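PDB 4EHS: DNA primase from Helicobacter pylori, which synthesises the short RNA primers that DNA polymerase extends during replication, stimulates the DnaB helicase, and binds it through the C-terminal domain modelled here. Local coordinates for residues A[30-35]-A[87-92]; A[39-44]-A[94-99]; A[64-69]-A[78-83]; A[99-104]-A[142-147]; A[107-112]-A[134-139]. One frame throughout, in Å; residues are numbered along the deposited sequence.

Contact 1 of 5, residues A[30-35]-A[87-92]; sequences LEFLEK and ANLPLK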
# COMPACT_ATOMS: atom_id res chain seq x y z
N LEU A 30 -9.27 17.62 9.81
CA LEU A 30 -8.84 16.27 9.62
C LEU A 30 -9.50 15.35 10.65
O LEU A 30 -9.89 14.23 10.33
CB LEU A 30 -7.30 16.16 9.68
CG LEU A 30 -6.70 14.79 9.39
CD1 LEU A 30 -6.95 14.48 7.94
CD2 LEU A 30 -5.21 14.85 9.83
N GLU A 31 -9.74 15.86 11.87
CA GLU A 31 -10.25 15.00 12.92
C GLU A 31 -11.70 14.65 12.52
O GLU A 31 -12.09 13.46 12.61
CB GLU A 31 -10.17 15.68 14.32
CG GLU A 31 -11.00 14.92 15.33
CD GLU A 31 -10.67 15.26 16.78
OE1 GLU A 31 -9.72 16.01 17.03
OE2 GLU A 31 -11.35 14.75 17.67
N PHE A 32 -12.44 15.62 11.99
CA PHE A 32 -13.80 15.36 11.53
C PHE A 32 -13.77 14.34 10.36
O PHE A 32 -14.55 13.41 10.28
CB PHE A 32 -14.48 16.64 11.03
CG PHE A 32 -15.97 16.42 10.62
CD1 PHE A 32 -17.00 16.45 11.57
CD2 PHE A 32 -16.28 16.14 9.29
CE1 PHE A 32 -18.32 16.23 11.15
CE2 PHE A 32 -17.61 15.93 8.86
CZ PHE A 32 -18.61 15.96 9.82
N LEU A 33 -12.88 14.55 9.43
CA LEU A 33 -12.80 13.61 8.30
C LEU A 33 -12.42 12.19 8.74
O LEU A 33 -12.99 11.22 8.20
CB LEU A 33 -11.73 14.08 7.30
CG LEU A 33 -11.57 13.28 6.03
CD1 LEU A 33 -12.91 13.23 5.26
CD2 LEU A 33 -10.50 13.94 5.13
N GLU A 34 -11.51 12.04 9.69
CA GLU A 34 -11.15 10.68 10.16
C GLU A 34 -12.35 10.00 10.84
O GLU A 34 -12.64 8.79 10.65
CB GLU A 34 -10.00 10.77 11.17
CG GLU A 34 -8.69 11.18 10.45
CD GLU A 34 -7.47 11.06 11.34
OE1 GLU A 34 -7.58 10.49 12.44
OE2 GLU A 34 -6.39 11.52 10.83
N LYS A 35 -13.08 10.81 11.62
CA LYS A 35 -14.31 10.28 12.26
C LYS A 35 -15.32 9.82 11.25
O LYS A 35 -15.98 8.76 11.45
CB LYS A 35 -14.96 11.39 13.17
CG LYS A 35 -14.20 11.50 14.48
CD LYS A 35 -15.03 12.42 15.44
CE LYS A 35 -14.68 13.84 15.25
NZ LYS A 35 -15.14 14.71 16.43
N ALA A 87 -23.80 11.90 17.21
CA ALA A 87 -24.97 12.38 16.46
C ALA A 87 -24.68 13.35 15.28
O ALA A 87 -25.60 13.72 14.55
CB ALA A 87 -25.96 13.05 17.44
N ASN A 88 -23.42 13.72 15.08
CA ASN A 88 -22.97 14.76 14.12
C ASN A 88 -22.07 14.30 12.96
O ASN A 88 -21.25 15.04 12.41
CB ASN A 88 -22.33 15.91 14.92
CG ASN A 88 -23.21 16.30 16.10
OD1 ASN A 88 -22.82 16.22 17.27
ND2 ASN A 88 -24.44 16.62 15.80
N LEU A 89 -22.32 13.08 12.49
CA LEU A 89 -21.54 12.56 11.38
C LEU A 89 -22.48 12.09 10.31
O LEU A 89 -22.92 10.94 10.31
CB LEU A 89 -20.66 11.42 11.90
CG LEU A 89 -19.65 11.78 12.98
CD1 LEU A 89 -19.04 10.51 13.57
CD2 LEU A 89 -18.56 12.66 12.34
N PRO A 90 -22.79 12.96 9.37
CA PRO A 90 -23.84 12.62 8.44
C PRO A 90 -23.34 11.69 7.30
O PRO A 90 -22.56 12.07 6.50
CB PRO A 90 -24.27 13.99 7.92
CG PRO A 90 -22.98 14.77 7.89
CD PRO A 90 -22.25 14.33 9.15
N LEU A 91 -23.87 10.48 7.25
CA LEU A 91 -23.49 9.54 6.18
C LEU A 91 -24.50 9.67 5.03
O LEU A 91 -25.66 9.99 5.26
CB LEU A 91 -23.55 8.11 6.71
CG LEU A 91 -22.71 7.85 7.96
CD1 LEU A 91 -22.83 6.36 8.31
CD2 LEU A 91 -21.25 8.26 7.82
N LYS A 92 -24.08 9.38 3.81
CA LYS A 92 -25.02 9.41 2.69
C LYS A 92 -24.75 8.20 1.83
O LYS A 92 -23.57 7.76 1.66
CB LYS A 92 -24.77 10.63 1.78
CG LYS A 92 -24.38 11.94 2.43
CD LYS A 92 -23.83 12.86 1.35
CE LYS A 92 -22.63 13.67 1.83
NZ LYS A 92 -22.31 14.81 0.91
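Phe32 sends its ring off the helix with CG anti to the backbone N (chi1 -176°), while Leu89 on the loop has CG beside its own backbone N (chi1 -61°) and CD2 swung back toward the helix. The two side chains slide past each other in opposite directions, and Phe32 CE1 comes to 3.8 Å from Leu89 CD2. The outer edge of the Phe32 ring meets the loop. The carbonyl oxygen of Asn88 lies near the ring plane, 3.4 Å from Phe32 CE1, an arrangement that would suit the slightly positive rim of the ring. Further round the same edge, Phe32 CZ is 4.0 Å from Pro90 CD, the proline crossing at about a right angle. One helical turn on, Lys35 contributes the root of its chain: CB lies 3.9 Å from Leu89 CD2, and then the chain bends away at chi3 (-88°) to leave NZ in a long ion pair with Glu31. No hydrogen bond joins the segments. In the helicase-binding domain the contact lays the loop between helices 78-85 and 96-117 against the first turns of helix 30-43, with Leu89 also resting on Leu83 of helix 78-85 and Leu91 packing further along helix 30-43, on Leu36 and Tyr40.

Contact 2 of 5, residues A[39-44]-A[94-99]; sequences RYLLED and GGFEKE
The last turns of helix 30-43 run past the start of helix 96-117, the CA atoms of Tyr40 and Phe96 being 6.5 Å apart. Tyr40 lays its ring against the backbone there: Phe96 CA sits 3.8 Å from the ring centroid, 8° off the normal, a CH-pi contact. The Phe96 ring turns its edge to the same tyrosine in an offset edge-to-face pair, planes at 61°, and packing is tight where Phe96 CD1 comes to 3.3 Å from Tyr40 CB. Leu41 CD2 touches the far end of the Phe96 ring, 3.4 Å from Phe96 CZ. With no side chain on Gly95, Tyr40 OH comes to 3.6 Å from its CA. This hydroxyl is gripped twice, by the backbone N of Lys92 and by a water in the ring plane, 2.6 Å from Tyr40 OH, that also donates to Glu99 OE2. Around this buried joint of the helicase-binding domain, Leu47 of helix 45-51 backs both Leu41 and Phe96, and helix 64-71 reaches Leu41 through Phe67 and Leu70.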
# COMPACT_ATOMS: atom_id res chain seq x y z
N ARG A 39 -16.71 6.17 10.70
CA ARG A 39 -18.18 5.98 10.94
C ARG A 39 -18.83 5.19 9.76
O ARG A 39 -19.71 4.28 9.94
CB ARG A 39 -18.83 7.38 11.14
CG ARG A 39 -20.36 7.14 11.38
CD ARG A 39 -20.63 6.33 12.65
NE ARG A 39 -22.11 6.39 12.76
CZ ARG A 39 -22.72 7.32 13.47
NH1 ARG A 39 -22.03 8.06 14.37
NH2 ARG A 39 -24.08 7.40 13.38
N TYR A 40 -18.44 5.52 8.53
CA TYR A 40 -18.88 4.75 7.36
C TYR A 40 -18.47 3.28 7.52
O TYR A 40 -19.28 2.37 7.25
CB TYR A 40 -18.24 5.22 6.10
CG TYR A 40 -18.98 6.35 5.38
CD1 TYR A 40 -20.12 6.07 4.64
CD2 TYR A 40 -18.54 7.66 5.45
CE1 TYR A 40 -20.81 7.09 3.93
CE2 TYR A 40 -19.22 8.69 4.76
CZ TYR A 40 -20.39 8.40 4.04
OH TYR A 40 -21.06 9.39 3.35
N LEU A 41 -17.21 3.03 7.89
CA LEU A 41 -16.76 1.61 8.12
C LEU A 41 -17.53 0.91 9.25
O LEU A 41 -17.78 -0.32 9.17
CB LEU A 41 -15.27 1.59 8.49
CG LEU A 41 -14.43 2.44 7.53
CD1 LEU A 41 -13.01 2.24 8.03
CD2 LEU A 41 -14.47 2.06 6.04
N LEU A 42 -17.91 1.64 10.28
CA LEU A 42 -18.72 1.05 11.35
C LEU A 42 -20.13 0.67 10.85
O LEU A 42 -20.74 -0.32 11.36
CB LEU A 42 -18.84 2.05 12.52
CG LEU A 42 -17.57 2.07 13.39
CD1 LEU A 42 -17.68 3.36 14.25
CD2 LEU A 42 -17.44 0.84 14.32
N GLU A 43 -20.69 1.50 9.99
CA GLU A 43 -22.09 1.27 9.55
C GLU A 43 -22.16 0.21 8.46
O GLU A 43 -23.18 -0.48 8.31
CB GLU A 43 -22.75 2.54 9.04
CG GLU A 43 -22.93 3.51 10.22
CD GLU A 43 -24.30 4.17 10.36
OE1 GLU A 43 -25.19 3.94 9.51
OE2 GLU A 43 -24.42 5.08 11.25
N ASP A 44 -21.07 0.09 7.67
CA ASP A 44 -21.13 -0.87 6.57
C ASP A 44 -19.76 -1.55 6.46
O ASP A 44 -18.83 -0.99 5.94
CB ASP A 44 -21.59 -0.22 5.26
CG ASP A 44 -21.79 -1.27 4.12
OD1 ASP A 44 -21.27 -2.39 4.20
OD2 ASP A 44 -22.43 -0.89 3.18
N GLY A 94 -23.68 6.38 -1.20
CA GLY A 94 -22.69 6.66 -2.25
C GLY A 94 -21.66 7.71 -1.86
O GLY A 94 -20.96 8.20 -2.70
N GLY A 95 -21.60 8.09 -0.60
CA GLY A 95 -20.73 9.17 -0.20
C GLY A 95 -19.38 8.75 0.36
O GLY A 95 -18.51 9.61 0.51
N PHE A 96 -19.19 7.44 0.65
CA PHE A 96 -17.97 6.96 1.33
C PHE A 96 -16.67 7.22 0.51
O PHE A 96 -15.66 7.70 1.05
CB PHE A 96 -18.03 5.47 1.51
CG PHE A 96 -16.78 4.89 2.12
CD1 PHE A 96 -16.36 5.29 3.40
CD2 PHE A 96 -15.96 4.01 1.35
CE1 PHE A 96 -15.19 4.77 3.94
CE2 PHE A 96 -14.80 3.51 1.90
CZ PHE A 96 -14.41 3.90 3.16
N GLU A 97 -16.69 6.80 -0.76
CA GLU A 97 -15.46 6.89 -1.51
C GLU A 97 -14.92 8.29 -1.67
O GLU A 97 -13.72 8.47 -1.67
CB GLU A 97 -15.60 6.23 -2.89
CG GLU A 97 -15.57 4.75 -2.67
CD GLU A 97 -15.56 3.96 -3.97
OE1 GLU A 97 -15.00 4.48 -4.99
OE2 GLU A 97 -16.04 2.79 -3.91
N LYS A 98 -15.78 9.30 -1.78
CA LYS A 98 -15.28 10.69 -1.84
C LYS A 98 -14.57 11.09 -0.54
O LYS A 98 -13.55 11.75 -0.58
CB LYS A 98 -16.44 11.63 -2.09
CG LYS A 98 -16.10 13.09 -2.07
CD LYS A 98 -17.39 13.86 -1.81
CE LYS A 98 -17.31 15.34 -2.17
NZ LYS A 98 -17.03 16.17 -0.97
N GLU A 99 -15.07 10.65 0.63
CA GLU A 99 -14.40 10.99 1.88
C GLU A 99 -13.15 10.15 2.03
O GLU A 99 -12.18 10.67 2.55
CB GLU A 99 -15.28 10.69 3.09
CG GLU A 99 -16.71 11.27 3.07
CD GLU A 99 -16.78 12.74 2.77
OE1 GLU A 99 -15.74 13.43 2.87
OE2 GLU A 99 -17.90 13.23 2.39
O HOH W 1 -20.27 11.84 3.70

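Contact 3 of 5, residues A[64-69]-A[78-83]; sequences KQEFDA and PKLVAL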
# COMPACT_ATOMS: atom_id res chain seq x y z
N LYS A 64 -6.63 6.90 15.45
CA LYS A 64 -5.95 5.65 15.21
C LYS A 64 -6.50 4.55 16.11
O LYS A 64 -6.71 3.43 15.65
CB LYS A 64 -4.46 5.88 15.42
CG LYS A 64 -3.65 4.62 15.24
CD LYS A 64 -2.18 5.02 15.36
CE LYS A 64 -1.29 3.98 14.69
NZ LYS A 64 -1.55 2.66 15.35
N GLN A 65 -6.77 4.85 17.37
CA GLN A 65 -7.25 3.81 18.30
C GLN A 65 -8.61 3.27 17.84
O GLN A 65 -8.81 2.08 17.90
CB GLN A 65 -7.32 4.30 19.77
CG GLN A 65 -5.93 4.75 20.22
CD GLN A 65 -5.81 5.22 21.66
OE1 GLN A 65 -6.69 4.99 22.51
NE2 GLN A 65 -4.69 5.87 21.95
N GLU A 66 -9.50 4.16 17.41
CA GLU A 66 -10.80 3.75 16.87
C GLU A 66 -10.64 2.81 15.67
O GLU A 66 -11.28 1.74 15.63
CB GLU A 66 -11.65 4.99 16.50
CG GLU A 66 -12.10 5.74 17.77
CD GLU A 66 -11.12 6.77 18.30
OE1 GLU A 66 -9.92 6.72 17.86
OE2 GLU A 66 -11.54 7.57 19.20
N PHE A 67 -9.81 3.21 14.71
CA PHE A 67 -9.60 2.34 13.52
C PHE A 67 -9.03 0.97 13.95
O PHE A 67 -9.51 -0.12 13.50
CB PHE A 67 -8.66 3.01 12.50
CG PHE A 67 -8.49 2.19 11.22
CD1 PHE A 67 -9.45 2.30 10.18
CD2 PHE A 67 -7.40 1.30 11.03
CE1 PHE A 67 -9.33 1.55 9.00
CE2 PHE A 67 -7.28 0.58 9.84
CZ PHE A 67 -8.23 0.72 8.81
N ASP A 68 -8.03 1.01 14.84
CA ASP A 68 -7.47 -0.25 15.33
C ASP A 68 -8.55 -1.14 15.95
O ASP A 68 -8.57 -2.34 15.70
CB ASP A 68 -6.34 0.04 16.36
CG ASP A 68 -5.03 0.40 15.67
OD1 ASP A 68 -4.87 0.11 14.47
OD2 ASP A 68 -4.19 1.00 16.35
N ALA A 69 -9.40 -0.60 16.81
CA ALA A 69 -10.40 -1.40 17.48
C ALA A 69 -11.39 -1.98 16.49
O ALA A 69 -11.84 -3.12 16.64
CB ALA A 69 -11.13 -0.58 18.55
N PRO A 78 -14.87 1.38 24.20
CA PRO A 78 -15.54 2.68 24.51
C PRO A 78 -15.38 3.83 23.44
O PRO A 78 -16.35 4.54 23.15
CB PRO A 78 -14.98 3.04 25.91
CG PRO A 78 -14.65 1.69 26.51
CD PRO A 78 -14.15 0.82 25.37
N LYS A 79 -14.20 3.97 22.84
CA LYS A 79 -13.97 4.94 21.77
C LYS A 79 -14.80 4.68 20.53
O LYS A 79 -15.35 5.62 19.90
CB LYS A 79 -12.44 5.07 21.49
CG LYS A 79 -11.70 5.79 22.63
CD LYS A 79 -10.22 6.09 22.38
CE LYS A 79 -9.57 6.53 23.69
NZ LYS A 79 -8.19 7.08 23.54
N LEU A 80 -14.88 3.40 20.16
CA LEU A 80 -15.59 2.98 18.94
C LEU A 80 -17.08 3.08 19.17
O LEU A 80 -17.82 3.55 18.31
CB LEU A 80 -15.16 1.56 18.56
CG LEU A 80 -15.22 1.18 17.11
CD1 LEU A 80 -14.30 2.15 16.33
CD2 LEU A 80 -14.78 -0.28 16.95
N VAL A 81 -17.52 2.70 20.36
CA VAL A 81 -18.93 2.89 20.74
C VAL A 81 -19.31 4.38 20.63
O VAL A 81 -20.33 4.75 20.02
CB VAL A 81 -19.22 2.29 22.15
CG1 VAL A 81 -20.55 2.80 22.72
CG2 VAL A 81 -19.12 0.76 22.08
N ALA A 82 -18.46 5.25 21.15
CA ALA A 82 -18.79 6.67 21.17
C ALA A 82 -18.86 7.22 19.73
O ALA A 82 -19.72 8.06 19.39
CB ALA A 82 -17.76 7.43 21.97
N LEU A 83 -17.95 6.75 18.88
CA LEU A 83 -17.99 7.20 17.52
C LEU A 83 -19.26 6.67 16.80
O LEU A 83 -19.88 7.38 16.01
CB LEU A 83 -16.67 6.75 16.83
CG LEU A 83 -16.43 7.02 15.38
CD1 LEU A 83 -16.56 8.50 15.10
CD2 LEU A 83 -15.04 6.53 15.01
O HOH W 2 -14.13 7.97 19.93
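The carboxamide of Gln65 is approached from above its plane: Lys79 NZ donates to Gln65 OE1 at 2.8 Å from a position 53° out of the carbonyl plane, so the bond does not lie along a lone pair. The other flat group, the carboxylate of Glu66, lies across the root of the same lysine, with OE2 3.5 Å from Lys79 CB, because the glutamate chain bends at chi2 (87°) and crosses Lys79 at about a right angle. That oxygen is held by a water, which donates to Glu66 OE2 at 2.7 Å and to Lys79 O at 2.6 Å, bridging side chain to backbone. The lysine is extended beyond CG, and its NZ passes Glu66 OE2 without a direct ion pair, although the opposite charges probably still attract. Between helices 64-71 and 78-85 of the all-helical helicase-binding domain, the axes of segments 64-69 and 78-83 cross at -97° and approach to 8.8 Å. Leucines fill the rest of the crossing. Leu80 forks over helix 64-71, CD2 lying 4.0 Å from Ala69 CB and CD1 making a close methyl-to-carbonyl approach, 3.1 Å from Glu66 O. Leu83 touches Glu66 CB with CD2 and leans on Ile38 of helix 30-43.

Contact 4 of 5, residues A[99-104]-A[142-147]; sequences ELRLLI and GELVAI
Once helix 122-140 has ended in a Schellman motif at Gly142, the C-terminal tail of the helicase-binding domain runs extended over the N-terminal half of the long helix 96-117. Its main bump is Leu144. With CG beside the backbone N (chi1 -79°), this side chain drops CD2 into the hollow formed by Leu100, Arg101 and Ile104, which come together on one side of the helix, and crosses all three at about a right angle. The fit is tightest at Arg101, whose CG is 3.4 Å from Leu144 CD2; Leu100 CD2 and Ile104 CD1 close the other walls at 3.9 and 3.8 Å from that same methyl. Arg101 then folds at chi3 (-47°) and runs under the tail, its CD 3.4 Å from Gly142 O, with the guanidinium following alongside the glycine. Further along, the other branch of Ile104 does the touching: CG2 meets Ile147 CD1 at 4.0 Å, the two isoleucines sliding past each other in opposite directions. Between these two apolar meetings Ala146 turns its CB away from the helix, and it packs on Ala146 of the second subunit, in keeping with the dimer this domain forms in solution. The carbonyl oxygen of Val145 is buried with no hydrogen-bonding partner in the model; its nearest neighbour across the contact is the methyl Ile104 CG2, at 3.4 Å.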
# COMPACT_ATOMS: atom_id res chain seq x y z
N GLU A 99 -15.07 10.65 0.63
CA GLU A 99 -14.40 10.99 1.88
C GLU A 99 -13.15 10.15 2.03
O GLU A 99 -12.18 10.67 2.55
CB GLU A 99 -15.28 10.69 3.09
CG GLU A 99 -16.71 11.27 3.07
CD GLU A 99 -16.78 12.74 2.77
OE1 GLU A 99 -15.74 13.43 2.87
OE2 GLU A 99 -17.90 13.23 2.39
N LEU A 100 -13.15 8.89 1.56
CA LEU A 100 -11.88 8.10 1.65
C LEU A 100 -10.82 8.78 0.74
O LEU A 100 -9.63 8.98 1.12
CB LEU A 100 -12.14 6.62 1.24
CG LEU A 100 -10.87 5.78 1.26
CD1 LEU A 100 -10.14 5.68 2.60
CD2 LEU A 100 -11.29 4.40 0.71
N ARG A 101 -11.25 9.20 -0.43
CA ARG A 101 -10.31 9.83 -1.35
C ARG A 101 -9.74 11.13 -0.74
O ARG A 101 -8.55 11.44 -0.87
CB ARG A 101 -10.98 10.12 -2.73
CG ARG A 101 -11.01 8.97 -3.74
CD ARG A 101 -11.28 9.42 -5.23
NE ARG A 101 -12.38 10.36 -5.30
CZ ARG A 101 -13.68 10.02 -5.26
NH1 ARG A 101 -14.06 8.74 -5.24
NH2 ARG A 101 -14.61 10.99 -5.28
N LEU A 102 -10.58 11.89 -0.04
CA LEU A 102 -10.07 13.13 0.55
C LEU A 102 -9.10 12.87 1.69
O LEU A 102 -8.12 13.56 1.77
CB LEU A 102 -11.29 13.96 1.03
CG LEU A 102 -10.97 15.32 1.61
CD1 LEU A 102 -10.39 16.16 0.50
CD2 LEU A 102 -12.25 15.96 2.25
N LEU A 103 -9.34 11.82 2.50
CA LEU A 103 -8.42 11.47 3.54
C LEU A 103 -7.05 11.10 2.95
O LEU A 103 -6.00 11.55 3.44
CB LEU A 103 -8.97 10.27 4.33
CG LEU A 103 -8.11 9.89 5.53
CD1 LEU A 103 -8.25 10.95 6.57
CD2 LEU A 103 -8.70 8.58 6.03
N ILE A 104 -7.09 10.28 1.89
CA ILE A 104 -5.83 9.89 1.24
C ILE A 104 -5.14 11.08 0.61
O ILE A 104 -3.91 11.19 0.76
CB ILE A 104 -6.07 8.75 0.23
CG1 ILE A 104 -6.61 7.51 0.96
CG2 ILE A 104 -4.76 8.37 -0.50
CD1 ILE A 104 -7.24 6.50 -0.03
N GLY A 142 -10.30 11.41 -9.52
CA GLY A 142 -11.26 10.47 -8.93
C GLY A 142 -10.84 9.02 -8.66
O GLY A 142 -11.70 8.18 -8.37
N GLU A 143 -9.53 8.70 -8.77
CA GLU A 143 -9.06 7.32 -8.55
C GLU A 143 -8.59 7.15 -7.12
O GLU A 143 -7.94 8.04 -6.59
CB GLU A 143 -7.80 6.95 -9.36
CG GLU A 143 -7.74 7.16 -10.86
CD GLU A 143 -6.55 6.42 -11.43
OE1 GLU A 143 -6.06 5.48 -10.76
OE2 GLU A 143 -6.11 6.76 -12.56
N LEU A 144 -8.82 5.99 -6.51
CA LEU A 144 -8.25 5.74 -5.21
C LEU A 144 -6.80 5.29 -5.42
O LEU A 144 -6.46 4.65 -6.46
CB LEU A 144 -9.02 4.62 -4.48
CG LEU A 144 -10.32 5.10 -3.87
CD1 LEU A 144 -11.30 4.00 -3.44
CD2 LEU A 144 -9.90 5.90 -2.63
N VAL A 145 -5.95 5.61 -4.46
CA VAL A 145 -4.51 5.25 -4.56
C VAL A 145 -4.14 4.78 -3.17
O VAL A 145 -4.54 5.41 -2.18
CB VAL A 145 -3.62 6.47 -4.94
CG1 VAL A 145 -2.15 6.10 -5.04
CG2 VAL A 145 -4.10 7.06 -6.26
N ALA A 146 -3.41 3.68 -3.09
CA ALA A 146 -2.95 3.09 -1.82
C ALA A 146 -1.83 3.87 -1.17
O ALA A 146 -0.94 4.37 -1.87
CB ALA A 146 -2.48 1.66 -2.10
N ILE A 147 -1.85 3.98 0.15
CA ILE A 147 -0.70 4.45 0.94
C ILE A 147 0.15 3.27 1.46
O ILE A 147 -0.20 2.62 2.48
CB ILE A 147 -1.22 5.20 2.20
CG1 ILE A 147 -2.10 6.32 1.72
CG2 ILE A 147 -0.07 5.61 3.16
CD1 ILE A 147 -2.92 7.01 2.81

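Contact 5 of 5, residues A[107-112]-A[134-139]; sequences YFERQL and QAIMKL
This is the antiparallel pairing of helices 96-117 and 122-140, consistent with the C-terminal helical hairpin of DnaG helicase-binding domains; the segment axes cross at -150° and approach to 9.6 Å. Phe108 and Ile136 carry the contact. Ala135 CB stands over the centre of the Phe108 ring, 3.6 Å from the centroid and 9° off the normal, a CH-pi contact, while the opposite face rests on Tyr107 of its own helix. Leu139 crosses the phenylalanine at about a right angle, with CD1 3.8 Å from Phe108 CD2. Ile136 brings CG1 to 3.7 Å from Phe108 CB and meets Leu112 tip to tip, the two CD1 atoms 3.7 Å apart. Glu109 adds the methylene CG, 4.0 Å from Ile136 CD1, and its carboxylate has a weak, long ion pair with Lys140. No hydrogen bond crosses between the segments, so this part of the hairpin is held by apolar fit and by the methyl over the ring face, with the Glu109 carboxylate at the rim.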
# COMPACT_ATOMS: atom_id res chain seq x y z
N TYR A 107 -3.31 12.99 3.16
CA TYR A 107 -2.07 12.29 3.52
C TYR A 107 -0.95 12.65 2.50
O TYR A 107 0.16 13.00 2.89
CB TYR A 107 -2.32 10.78 3.51
CG TYR A 107 -1.06 10.00 3.69
CD1 TYR A 107 -0.59 9.67 4.97
CD2 TYR A 107 -0.34 9.58 2.59
CE1 TYR A 107 0.60 8.97 5.15
CE2 TYR A 107 0.85 8.89 2.76
CZ TYR A 107 1.29 8.56 4.03
OH TYR A 107 2.50 7.84 4.15
N PHE A 108 -1.23 12.56 1.24
CA PHE A 108 -0.18 12.84 0.22
C PHE A 108 0.18 14.33 0.13
O PHE A 108 1.36 14.67 -0.12
CB PHE A 108 -0.54 12.29 -1.15
CG PHE A 108 -0.38 10.80 -1.25
CD1 PHE A 108 0.89 10.22 -1.27
CD2 PHE A 108 -1.49 9.98 -1.33
CE1 PHE A 108 1.03 8.83 -1.36
CE2 PHE A 108 -1.35 8.59 -1.48
CZ PHE A 108 -0.11 8.00 -1.45
N GLU A 109 -0.79 15.22 0.41
CA GLU A 109 -0.45 16.64 0.47
C GLU A 109 0.54 16.90 1.61
O GLU A 109 1.55 17.62 1.42
CB GLU A 109 -1.75 17.47 0.58
CG GLU A 109 -2.50 17.57 -0.75
CD GLU A 109 -3.86 18.31 -0.64
OE1 GLU A 109 -4.38 18.39 0.51
OE2 GLU A 109 -4.38 18.80 -1.68
N ARG A 110 0.32 16.30 2.78
CA ARG A 110 1.27 16.35 3.85
C ARG A 110 2.65 15.77 3.47
O ARG A 110 3.69 16.29 3.91
CB ARG A 110 0.78 15.62 5.10
CG ARG A 110 -0.36 16.35 5.82
CD ARG A 110 -0.71 15.74 7.17
NE ARG A 110 -0.91 14.30 7.27
CZ ARG A 110 -2.06 13.65 6.99
NH1 ARG A 110 -3.13 14.32 6.56
NH2 ARG A 110 -2.12 12.34 7.18
N GLN A 111 2.66 14.66 2.73
CA GLN A 111 3.92 14.08 2.28
C GLN A 111 4.74 15.08 1.49
O GLN A 111 5.95 15.11 1.64
CB GLN A 111 3.66 12.84 1.40
CG GLN A 111 3.23 11.65 2.23
CD GLN A 111 4.15 11.38 3.39
OE1 GLN A 111 3.75 11.48 4.54
NE2 GLN A 111 5.38 11.05 3.10
N LEU A 112 4.10 15.81 0.60
CA LEU A 112 4.76 16.82 -0.21
C LEU A 112 5.51 17.81 0.70
O LEU A 112 6.62 18.20 0.40
CB LEU A 112 3.78 17.57 -1.12
CG LEU A 112 3.39 16.99 -2.47
CD1 LEU A 112 2.71 18.03 -3.35
CD2 LEU A 112 4.59 16.43 -3.23
N GLN A 134 2.04 12.23 -8.14
CA GLN A 134 1.31 11.39 -9.02
C GLN A 134 0.01 11.00 -8.33
O GLN A 134 -1.09 11.02 -8.95
CB GLN A 134 2.09 10.16 -9.41
CG GLN A 134 1.30 9.36 -10.46
CD GLN A 134 1.91 8.01 -10.79
OE1 GLN A 134 2.60 7.41 -9.97
NE2 GLN A 134 1.66 7.54 -12.01
N ALA A 135 0.13 10.60 -7.07
CA ALA A 135 -1.09 10.16 -6.31
C ALA A 135 -2.14 11.27 -6.23
O ALA A 135 -3.36 11.06 -6.44
CB ALA A 135 -0.67 9.68 -4.90
N ILE A 136 -1.67 12.48 -5.94
CA ILE A 136 -2.53 13.66 -5.82
C ILE A 136 -3.24 13.88 -7.16
O ILE A 136 -4.43 14.14 -7.18
CB ILE A 136 -1.70 14.89 -5.34
CG1 ILE A 136 -1.27 14.71 -3.86
CG2 ILE A 136 -2.49 16.21 -5.52
CD1 ILE A 136 -0.18 15.70 -3.40
N MSE A 137 -2.52 13.74 -8.26
CA MSE A 137 -3.12 13.88 -9.59
C MSE A 137 -4.27 12.88 -9.76
O MSE A 137 -5.39 13.26 -10.07
CB MSE A 137 -2.07 13.67 -10.68
CG MSE A 137 -2.53 14.08 -12.07
SE MSE A 137 -1.16 13.82 -13.43
CE MSE A 137 -0.95 11.89 -13.28
N LYS A 138 -3.96 11.60 -9.55
CA LYS A 138 -4.95 10.53 -9.66
C LYS A 138 -6.13 10.73 -8.73
O LYS A 138 -7.26 10.52 -9.16
CB LYS A 138 -4.31 9.16 -9.45
CG LYS A 138 -3.49 8.73 -10.62
CD LYS A 138 -2.62 7.54 -10.31
CE LYS A 138 -1.79 7.19 -11.55
NZ LYS A 138 -1.81 5.72 -11.79
N LEU A 139 -5.87 11.11 -7.48
CA LEU A 139 -6.95 11.27 -6.53
C LEU A 139 -7.89 12.31 -7.07
O LEU A 139 -9.11 12.12 -7.10
CB LEU A 139 -6.44 11.57 -5.12
CG LEU A 139 -5.73 10.33 -4.49
CD1 LEU A 139 -4.62 10.61 -3.45
CD2 LEU A 139 -6.79 9.47 -3.78

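In the fold
From the N terminus, helix 30-43 supplies the first halves of contacts 1 and 2, and their partners follow in the same order at 87-92 and 94-99, so the two loops cross. Contact 3 closes a short loop between helices 64-71 and 78-85 and lies within both. Arg39 NH1, probably hydrogen-bonded to Leu83 O, links contact 2 to it, as Leu91 packing on Glu43 links contact 1 to contact 2. Helix 96-117 then carries on from contact 2 into contacts 4 and 5, with Glu99 shared by 2 and 4. Contact 5 closes first, inside the wider loop that the tail completes at contact 4. Contacts 3 and 5, centres about 26 Å apart, lie on opposite sides of the chain's centre.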